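Local atomic coordinates of protein yxeP (Bacillus subtilis, PDB entry 1YSJ), a protein that probably catalyses the deacetylation of N-acetylcysteine to cysteine and acetate, as a member of the M20 peptidase family that binds two divalent metal ions per subunit. Residues G193-P198 against A342-G347; S202-E207 against F309-Y314; P316-D321 against D350-Q355. The protein carries 1 engineered substitution. All blocks are in the same frame, centred on the assembly; numbering follows the deposited sequence.

Overall arrangement
The three contacts follow the chain out of the metal-binding domain and back, as in two-domain enzymes of the M20 family. Contact 1 lies where strand 191-194 of the mixed sheet gives way to strand 197-211; contact 2 pairs that strand with 306-320 in the antiparallel sheet; contact 3 sets the returning end of 306-320 against helix 351-355. Centre to centre, contacts 1 and 3 are 11 Å apart, contacts 2 and 3 17 Å, and contacts 1 and 2 22 Å. Gly-197 N and Asn-320 O probably join contacts 1 and 3 by a hydrogen bond. The side chains of Val-318 and Tyr-314 lie about 11 and 10 Å from bound nickel.

Contact 1 (G193-P198 against A342-G347); sequences GVKEGP and AEQSPG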
loop_
_atom_site.group_PDB
_atom_site.type_symbol
_atom_site.label_atom_id
_atom_site.label_comp_id
_atom_site.label_asym_id
_atom_site.label_seq_id
_atom_site.Cartn_x
_atom_site.Cartn_y
_atom_site.Cartn_z
ATOM N N GLY A 193 2.363 24.141 -34.383
ATOM C CA GLY A 193 3.563 23.416 -33.951
ATOM C C GLY A 193 3.824 22.192 -34.809
ATOM O O GLY A 193 2.976 21.306 -34.907
ATOM N N VAL A 194 5.007 22.138 -35.415
ATOM C CA VAL A 194 5.313 21.152 -36.451
ATOM C C VAL A 194 6.656 20.438 -36.231
ATOM O O VAL A 194 7.701 21.086 -36.131
ATOM C CB VAL A 194 5.290 21.825 -37.867
ATOM C CG1 VAL A 194 5.828 20.893 -38.936
ATOM C CG2 VAL A 194 3.878 22.281 -38.236
ATOM N N LYS A 195 6.617 19.105 -36.155
ATOM C CA LYS A 195 7.836 18.279 -36.186
ATOM C C LYS A 195 7.581 16.888 -36.780
ATOM O O LYS A 195 6.476 16.352 -36.664
ATOM C CB LYS A 195 8.476 18.161 -34.791
ATOM C CG LYS A 195 7.825 17.134 -33.860
ATOM C CD LYS A 195 8.509 17.063 -32.488
ATOM C CE LYS A 195 9.953 16.557 -32.562
ATOM N NZ LYS A 195 10.064 15.166 -33.084
ATOM N N GLU A 196 8.601 16.317 -37.419
ATOM C CA GLU A 196 8.555 14.917 -37.845
ATOM C C GLU A 196 8.969 14.006 -36.681
ATOM O O GLU A 196 9.633 14.448 -35.743
ATOM C CB GLU A 196 9.405 14.672 -39.116
ATOM C CG GLU A 196 10.926 14.744 -38.939
ATOM C CD GLU A 196 11.699 14.937 -40.260
ATOM O OE1 GLU A 196 11.426 14.232 -41.260
ATOM O OE2 GLU A 196 12.609 15.792 -40.289
ATOM N N GLY A 197 8.549 12.745 -36.736
ATOM C CA GLY A 197 8.891 11.769 -35.708
ATOM C C GLY A 197 8.103 11.924 -34.417
ATOM O O GLY A 197 6.972 12.428 -34.432
ATOM N N PRO A 198 8.702 11.498 -33.285
ATOM C CA PRO A 198 8.049 11.435 -31.971
ATOM C C PRO A 198 7.623 12.799 -31.433
ATOM O O PRO A 198 8.452 13.709 -31.310
ATOM C CB PRO A 198 9.132 10.828 -31.066
ATOM C CG PRO A 198 10.115 10.198 -32.000
ATOM C CD PRO A 198 10.101 11.045 -33.217
ATOM N N ALA A 342 7.854 21.912 -33.067
ATOM C CA ALA A 342 7.017 21.375 -31.997
ATOM C C ALA A 342 7.819 20.786 -30.837
ATOM O O ALA A 342 8.710 19.962 -31.039
ATOM C CB ALA A 342 6.037 20.345 -32.550
ATOM N N GLU A 343 7.498 21.227 -29.624
ATOM C CA GLU A 343 8.066 20.649 -28.413
ATOM C C GLU A 343 7.315 19.371 -28.062
ATOM O O GLU A 343 6.097 19.285 -28.252
ATOM C CB GLU A 343 7.981 21.643 -27.255
ATOM C CG GLU A 343 8.926 22.840 -27.388
ATOM C CD GLU A 343 8.719 23.896 -26.311
ATOM O OE1 GLU A 343 9.601 24.770 -26.168
ATOM O OE2 GLU A 343 7.679 23.860 -25.609
ATOM N N GLN A 344 8.041 18.381 -27.554
ATOM C CA GLN A 344 7.431 17.108 -27.178
ATOM C C GLN A 344 6.543 17.226 -25.937
ATOM O O GLN A 344 6.756 18.092 -25.086
ATOM C CB GLN A 344 8.494 16.026 -26.986
ATOM C CG GLN A 344 9.043 15.468 -28.296
ATOM C CD GLN A 344 10.262 14.566 -28.104
ATOM O OE1 GLN A 344 10.439 13.588 -28.828
ATOM N NE2 GLN A 344 11.103 14.896 -27.131
ATOM N N SER A 345 5.536 16.363 -25.857
ATOM C CA SER A 345 4.647 16.319 -24.707
ATOM C C SER A 345 4.770 14.968 -23.996
ATOM O O SER A 345 4.840 13.927 -24.652
ATOM C CB SER A 345 3.198 16.576 -25.137
ATOM O OG SER A 345 2.335 16.693 -24.014
ATOM N N PRO A 346 4.808 14.983 -22.649
ATOM C CA PRO A 346 4.873 13.751 -21.861
ATOM C C PRO A 346 3.558 12.966 -21.872
ATOM O O PRO A 346 3.540 11.795 -21.496
ATOM C CB PRO A 346 5.165 14.253 -20.440
ATOM C CG PRO A 346 5.560 15.691 -20.591
ATOM C CD PRO A 346 4.805 16.170 -21.779
ATOM N N GLY A 347 2.473 13.607 -22.302
ATOM C CA GLY A 347 1.160 12.972 -22.341
ATOM C C GLY A 347 0.997 12.008 -23.503
ATOM O O GLY A 347 1.791 12.009 -24.440
#
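Ala-342 meets Val-194 where two parallel neighbours in the mixed sheet of the metal-binding domain, strands 191-194 and 338-341, end beside each other, 338-341 being the edge strand, and where the chain leaves strand 191-194 for the antiparallel sheet. Just past the end of strand 338-341, Ala-342 N donates to Val-194 O over 3.2 Å, nearly straight at the hydrogen (167°).

Apolar packing centres on the methyl of Ala-342. Its CB is pressed to the backbone, 3.5 Å from Val-194 N, and Trp-364 of strand 360-366 also packs on this residue. Lys-195 lays its aliphatic part alongside: CG is 3.9 Å from Ala-342 CB, and CD comes to 3.2 Å from Ala-342 O. That approach follows from a first torsion that puts CG between the backbone N and the carbonyl carbon (chi1 80°).

Polar closure of the turn falls to the same lysine. Bends at chi3 and chi4 curl its end back, so that Lys-195 NZ donates to Glu-196 O over 2.8 Å. A second bond of 2.8 Å runs from Lys-195 NZ to Pro-198 O, the oxygen that also lies 3.5 Å from Gln-344 CG.

Contact 2 (S202-E207 against F309-Y314); sequences SVDRFE and FKWFPY
Arg-205 and Phe-312 form a hydrogen-bonded pair of antiparallel neighbours, strands 197-211 and 306-320, in a four-stranded sheet whose edge within the chain is 306-320. Phe-312 N donates to Arg-205 O over 2.7 Å, and Arg-205 N returns a bond to Phe-312 O. Their side chains add a cation-pi contact. The guanidinium does not lie flat on the ring: the planes are 70° apart, with NH2 of Arg-205 standing 3.2 Å above the centre of the Phe-312 ring. The arginine chain is extended as far as CD and then bends at chi3 (78°), which brings NH2 over the ring while NE stays beyond the rim, 3.3 Å from Phe-312 CD1.

Asp-204, Phe-206 and Trp-311 occupy the other face of the sheet. Trp-311 CZ2 comes obliquely to 3.4 Å from Asp-204 OD1, and its CE3 lies 4.0 Å from Phe-206 CB. Tyr-314 N donates to Asp-204 OD2 over 3.2 Å (157° at the hydrogen), on the anti lone pair, and bonds weakly to Val-203 O. Here the side chains of Val-203 and Tyr-314 run side by side.

Farther out, strand 270-278 pairs with 197-211, and helix 282-302 backs the Phe-206 and Trp-311 face. Trp-264 of the second subunit makes a cation-pi contact with Arg-205 and an edge-to-face one with Tyr-314, consistent with the M20 dimerisation domain. Asp-204 OD2 is also salt-bridged to Arg-285; this cation and the backbone N-H would probably favour an ionised carboxylate, against the nearby Val-203 O.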
loop_
_atom_site.group_PDB
_atom_site.type_symbol
_atom_site.label_atom_id
_atom_site.label_comp_id
_atom_site.label_asym_id
_atom_site.label_seq_id
_atom_site.Cartn_x
_atom_site.Cartn_y
_atom_site.Cartn_z
ATOM N N SER A 202 4.802 7.360 -25.525
ATOM C CA SER A 202 4.070 6.121 -25.351
ATOM C C SER A 202 3.695 6.007 -23.879
ATOM O O SER A 202 4.402 6.519 -23.014
ATOM C CB SER A 202 4.936 4.934 -25.765
ATOM O OG SER A 202 6.118 4.871 -24.984
ATOM N N VAL A 203 2.571 5.366 -23.590
ATOM C CA VAL A 203 2.181 5.139 -22.206
ATOM C C VAL A 203 1.913 3.658 -22.028
ATOM O O VAL A 203 1.188 3.051 -22.818
ATOM C CB VAL A 203 0.938 5.975 -21.769
ATOM C CG1 VAL A 203 0.667 5.782 -20.281
ATOM C CG2 VAL A 203 1.135 7.464 -22.072
ATOM N N ASP A 204 2.524 3.080 -21.000
ATOM C CA ASP A 204 2.373 1.665 -20.702
ATOM C C ASP A 204 2.293 1.453 -19.210
ATOM O O ASP A 204 2.959 2.145 -18.440
ATOM C CB ASP A 204 3.532 0.862 -21.291
ATOM C CG ASP A 204 3.542 0.885 -22.811
ATOM O OD1 ASP A 204 4.611 1.144 -23.394
ATOM O OD2 ASP A 204 2.481 0.656 -23.428
ATOM N N ARG A 205 1.466 0.493 -18.814
ATOM C CA ARG A 205 1.253 0.165 -17.414
ATOM C C ARG A 205 2.111 -1.039 -17.043
ATOM O O ARG A 205 2.280 -1.957 -17.844
ATOM C CB ARG A 205 -0.231 -0.145 -17.182
ATOM C CG ARG A 205 -0.669 -0.169 -15.727
ATOM C CD ARG A 205 -2.140 -0.540 -15.593
ATOM N NE ARG A 205 -2.368 -1.974 -15.753
ATOM C CZ ARG A 205 -3.567 -2.544 -15.841
ATOM N NH1 ARG A 205 -4.671 -1.808 -15.785
ATOM N NH2 ARG A 205 -3.662 -3.859 -15.990
ATOM N N PHE A 206 2.663 -1.023 -15.833
ATOM C CA PHE A 206 3.367 -2.193 -15.300
ATOM C C PHE A 206 2.939 -2.493 -13.868
ATOM O O PHE A 206 2.512 -1.598 -13.148
ATOM C CB PHE A 206 4.891 -2.026 -15.389
ATOM C CG PHE A 206 5.461 -1.041 -14.401
ATOM C CD1 PHE A 206 5.644 0.290 -14.755
ATOM C CD2 PHE A 206 5.833 -1.451 -13.119
ATOM C CE1 PHE A 206 6.177 1.201 -13.847
ATOM C CE2 PHE A 206 6.357 -0.546 -12.207
ATOM C CZ PHE A 206 6.530 0.785 -12.574
ATOM N N GLU A 207 3.062 -3.759 -13.474
ATOM C CA GLU A 207 2.777 -4.205 -12.117
ATOM C C GLU A 207 3.850 -5.198 -11.668
ATOM O O GLU A 207 4.177 -6.139 -12.393
ATOM C CB GLU A 207 1.390 -4.855 -12.050
ATOM C CG GLU A 207 1.003 -5.401 -10.668
ATOM C CD GLU A 207 -0.284 -6.220 -10.681
ATOM O OE1 GLU A 207 -0.477 -7.030 -9.745
ATOM O OE2 GLU A 207 -1.099 -6.056 -11.622
ATOM N N PHE A 309 6.587 -9.819 -12.778
ATOM C CA PHE A 309 6.510 -8.598 -13.576
ATOM C C PHE A 309 5.412 -8.727 -14.618
ATOM O O PHE A 309 5.406 -9.667 -15.412
ATOM C CB PHE A 309 7.858 -8.296 -14.245
ATOM C CG PHE A 309 7.899 -6.972 -14.962
ATOM C CD1 PHE A 309 8.292 -5.819 -14.296
ATOM C CD2 PHE A 309 7.552 -6.880 -16.311
ATOM C CE1 PHE A 309 8.334 -4.594 -14.952
ATOM C CE2 PHE A 309 7.589 -5.655 -16.978
ATOM C CZ PHE A 309 7.981 -4.510 -16.296
ATOM N N LYS A 310 4.483 -7.778 -14.604
ATOM C CA LYS A 310 3.396 -7.750 -15.578
ATOM C C LYS A 310 3.418 -6.453 -16.377
ATOM O O LYS A 310 3.645 -5.379 -15.825
ATOM C CB LYS A 310 2.043 -7.934 -14.891
ATOM C CG LYS A 310 1.778 -9.345 -14.397
ATOM C CD LYS A 310 0.305 -9.543 -14.074
ATOM C CE LYS A 310 0.052 -10.919 -13.481
ATOM N NZ LYS A 310 -1.404 -11.196 -13.315
ATOM N N TRP A 311 3.178 -6.569 -17.680
ATOM C CA TRP A 311 3.265 -5.442 -18.605
ATOM C C TRP A 311 1.949 -5.286 -19.362
ATOM O O TRP A 311 1.458 -6.244 -19.965
ATOM C CB TRP A 311 4.424 -5.679 -19.571
ATOM C CG TRP A 311 4.704 -4.574 -20.550
ATOM C CD1 TRP A 311 4.341 -4.534 -21.870
ATOM C CD2 TRP A 311 5.435 -3.369 -20.300
ATOM N NE1 TRP A 311 4.792 -3.373 -22.452
ATOM C CE2 TRP A 311 5.467 -2.640 -21.513
ATOM C CE3 TRP A 311 6.062 -2.830 -19.168
ATOM C CZ2 TRP A 311 6.106 -1.398 -21.628
ATOM C CZ3 TRP A 311 6.696 -1.593 -19.280
ATOM C CH2 TRP A 311 6.710 -0.890 -20.506
ATOM N N PHE A 312 1.380 -4.083 -19.322
ATOM C CA PHE A 312 0.093 -3.814 -19.974
ATOM C C PHE A 312 0.164 -2.600 -20.898
ATOM O O PHE A 312 0.067 -1.461 -20.433
ATOM C CB PHE A 312 -1.025 -3.620 -18.940
ATOM C CG PHE A 312 -1.083 -4.696 -17.893
ATOM C CD1 PHE A 312 -0.454 -4.520 -16.663
ATOM C CD2 PHE A 312 -1.770 -5.881 -18.133
ATOM C CE1 PHE A 312 -0.509 -5.506 -15.689
ATOM C CE2 PHE A 312 -1.829 -6.877 -17.163
ATOM C CZ PHE A 312 -1.195 -6.688 -15.939
ATOM N N PRO A 313 0.341 -2.841 -22.212
ATOM C CA PRO A 313 0.403 -1.760 -23.194
ATOM C C PRO A 313 -0.872 -0.916 -23.222
ATOM O O PRO A 313 -1.986 -1.453 -23.203
ATOM C CB PRO A 313 0.594 -2.498 -24.524
ATOM C CG PRO A 313 1.180 -3.815 -24.144
ATOM C CD PRO A 313 0.515 -4.159 -22.847
ATOM N N TYR A 314 -0.685 0.401 -23.254
ATOM C CA TYR A 314 -1.779 1.358 -23.217
ATOM C C TYR A 314 -1.772 2.184 -24.507
ATOM O O TYR A 314 -2.723 2.122 -25.291
ATOM C CB TYR A 314 -1.641 2.231 -21.960
ATOM C CG TYR A 314 -2.764 3.210 -21.677
ATOM C CD1 TYR A 314 -4.018 2.771 -21.257
ATOM C CD2 TYR A 314 -2.551 4.585 -21.787
ATOM C CE1 TYR A 314 -5.044 3.679 -20.980
ATOM C CE2 TYR A 314 -3.563 5.501 -21.516
ATOM C CZ TYR A 314 -4.801 5.043 -21.108
ATOM O OH TYR A 314 -5.796 5.954 -20.839
#

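Contact 3 (P316-D321 against D350-Q355); sequences PSVQND and DFALYQ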
loop_
_atom_site.group_PDB
_atom_site.type_symbol
_atom_site.label_atom_id
_atom_site.label_comp_id
_atom_site.label_asym_id
_atom_site.label_seq_id
_atom_site.Cartn_x
_atom_site.Cartn_y
_atom_site.Cartn_z
ATOM N N PRO A 316 0.944 3.549 -27.884
ATOM C CA PRO A 316 2.186 3.858 -28.596
ATOM C C PRO A 316 2.434 5.369 -28.625
ATOM O O PRO A 316 1.553 6.156 -28.271
ATOM C CB PRO A 316 1.913 3.345 -30.016
ATOM C CG PRO A 316 0.430 3.364 -30.146
ATOM C CD PRO A 316 -0.089 3.011 -28.792
ATOM N N SER A 317 3.627 5.763 -29.046
ATOM C CA SER A 317 3.974 7.170 -29.185
ATOM C C SER A 317 3.346 7.801 -30.437
ATOM O O SER A 317 3.222 7.142 -31.473
ATOM C CB SER A 317 5.490 7.306 -29.247
ATOM O OG SER A 317 5.866 8.663 -29.268
ATOM N N VAL A 318 2.952 9.072 -30.333
ATOM C CA VAL A 318 2.513 9.844 -31.500
ATOM C C VAL A 318 3.736 10.113 -32.381
ATOM O O VAL A 318 4.624 10.889 -32.010
ATOM C CB VAL A 318 1.782 11.166 -31.118
ATOM C CG1 VAL A 318 1.511 12.027 -32.362
ATOM C CG2 VAL A 318 0.476 10.875 -30.390
ATOM N N GLN A 319 3.767 9.457 -33.539
ATOM C CA GLN A 319 4.892 9.525 -34.469
ATOM C C GLN A 319 4.455 10.189 -35.775
ATOM O O GLN A 319 3.603 9.659 -36.489
ATOM C CB GLN A 319 5.420 8.111 -34.745
ATOM C CG GLN A 319 6.707 8.044 -35.559
ATOM C CD GLN A 319 7.956 8.049 -34.702
ATOM O OE1 GLN A 319 7.896 7.836 -33.491
ATOM N NE2 GLN A 319 9.102 8.280 -35.330
ATOM N N ASN A 320 5.044 11.343 -36.083
ATOM C CA ASN A 320 4.696 12.095 -37.295
ATOM C C ASN A 320 5.516 11.697 -38.525
ATOM O O ASN A 320 6.749 11.649 -38.477
ATOM C CB ASN A 320 4.770 13.606 -37.044
ATOM C CG ASN A 320 3.633 14.115 -36.166
ATOM O OD1 ASN A 320 2.564 13.515 -36.104
ATOM N ND2 ASN A 320 3.862 15.231 -35.486
ATOM N N ASP A 321 4.810 11.406 -39.619
ATOM C CA ASP A 321 5.426 11.005 -40.887
ATOM C C ASP A 321 6.028 12.219 -41.587
ATOM O O ASP A 321 5.337 13.212 -41.823
ATOM C CB ASP A 321 4.388 10.333 -41.795
ATOM C CG ASP A 321 5.015 9.439 -42.857
ATOM O OD1 ASP A 321 5.849 9.923 -43.658
ATOM O OD2 ASP A 321 4.658 8.241 -42.902
ATOM N N ASP A 350 -4.481 8.990 -28.121
ATOM C CA ASP A 350 -4.867 7.764 -28.824
ATOM C C ASP A 350 -4.873 7.910 -30.349
ATOM O O ASP A 350 -5.049 6.927 -31.068
ATOM C CB ASP A 350 -6.142 7.117 -28.247
ATOM C CG ASP A 350 -7.427 7.849 -28.606
ATOM O OD1 ASP A 350 -7.412 9.006 -29.084
ATOM O OD2 ASP A 350 -8.488 7.231 -28.389
ATOM N N PHE A 351 -4.624 9.132 -30.821
ATOM C CA PHE A 351 -4.338 9.389 -32.231
ATOM C C PHE A 351 -3.161 8.529 -32.710
ATOM O O PHE A 351 -3.091 8.165 -33.886
ATOM C CB PHE A 351 -4.045 10.881 -32.455
ATOM C CG PHE A 351 -3.819 11.254 -33.896
ATOM C CD1 PHE A 351 -4.892 11.539 -34.729
ATOM C CD2 PHE A 351 -2.527 11.322 -34.420
ATOM C CE1 PHE A 351 -4.687 11.884 -36.068
ATOM C CE2 PHE A 351 -2.313 11.665 -35.763
ATOM C CZ PHE A 351 -3.397 11.945 -36.584
ATOM N N ALA A 352 -2.254 8.202 -31.785
ATOM C CA ALA A 352 -1.085 7.354 -32.062
ATOM C C ALA A 352 -1.464 5.969 -32.585
ATOM O O ALA A 352 -0.738 5.382 -33.388
ATOM C CB ALA A 352 -0.226 7.224 -30.821
ATOM N N LEU A 353 -2.603 5.459 -32.120
ATOM C CA LEU A 353 -3.138 4.181 -32.583
ATOM C C LEU A 353 -3.434 4.188 -34.087
ATOM O O LEU A 353 -3.201 3.189 -34.769
ATOM C CB LEU A 353 -4.394 3.802 -31.793
ATOM C CG LEU A 353 -4.226 3.226 -30.385
ATOM C CD1 LEU A 353 -5.590 3.004 -29.766
ATOM C CD2 LEU A 353 -3.422 1.923 -30.382
ATOM N N TYR A 354 -3.931 5.314 -34.598
ATOM C CA TYR A 354 -4.136 5.477 -36.037
ATOM C C TYR A 354 -2.823 5.372 -36.805
ATOM O O TYR A 354 -2.757 4.715 -37.838
ATOM C CB TYR A 354 -4.792 6.824 -36.358
ATOM C CG TYR A 354 -6.162 7.044 -35.759
ATOM C CD1 TYR A 354 -6.423 8.176 -34.993
ATOM C CD2 TYR A 354 -7.202 6.138 -35.976
ATOM C CE1 TYR A 354 -7.674 8.399 -34.451
ATOM C CE2 TYR A 354 -8.466 6.352 -35.437
ATOM C CZ TYR A 354 -8.691 7.485 -34.676
ATOM O OH TYR A 354 -9.931 7.715 -34.130
ATOM N N GLN A 355 -1.786 6.022 -36.278
ATOM C CA GLN A 355 -0.462 6.080 -36.907
ATOM C C GLN A 355 0.300 4.756 -36.901
ATOM O O GLN A 355 1.289 4.608 -37.619
ATOM C CB GLN A 355 0.390 7.169 -36.250
ATOM C CG GLN A 355 -0.058 8.589 -36.545
ATOM C CD GLN A 355 0.583 9.599 -35.616
ATOM O OE1 GLN A 355 0.930 10.708 -36.028
ATOM N NE2 GLN A 355 0.749 9.220 -34.355
HETATM O O HOH W 1 1.927 5.788 -33.428
#
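Ala-352 shows how a small side chain lets a helix settle close against an extended chain. Its CB points at the backbone of 316-318, lying 3.3 Å from Pro-316 O and 3.5 Å from Ser-317 O. Val-318 closes in beside it with one branch, CG2 at 3.7 Å from Ala-352 CB; that branch sits beside the backbone N, because CG1 takes the place anti to it (chi1 172°). Next to this core the side chains of Pro-316 and Leu-353 cross at about a right angle, with CD of the proline 3.8 Å from CD2 of the leucine. This half of the contact is buried, its side chains apolar but packed on backbone carbonyls.

The other half is looser and wetter. A water donates to both Ser-317 O and Ala-352 O, each over 2.7 Å, bridging two carbonyls where the backbones do not bond directly. Gln-355, which like Gln-319 is partly exposed, reaches across to the strand with an extended chain, CG 3.8 Å from Gln-319 O, and its amide crosses Val-318 obliquely before meeting that of Asn-320 with the planes 70° apart. With an alanine in place of Gln-355, the backbone of Gln-319 would probably lose its polar neighbour and a gap would open against the CG1 branch of Val-318.

The axes of strand 318-320 and helix 351-355 approach to 7.4 Å at an angle of 51°. Asn-320 ties the strand onward, OD1 to Phe-362 N and ND2 to Lys-195 O, and Asp-350, next to helix 351-355, is salt-bridged to Arg-95. Strand 197-211 pairs with Val-318 and Asn-320, while Leu-353 and Tyr-354 pack on helix 162-168.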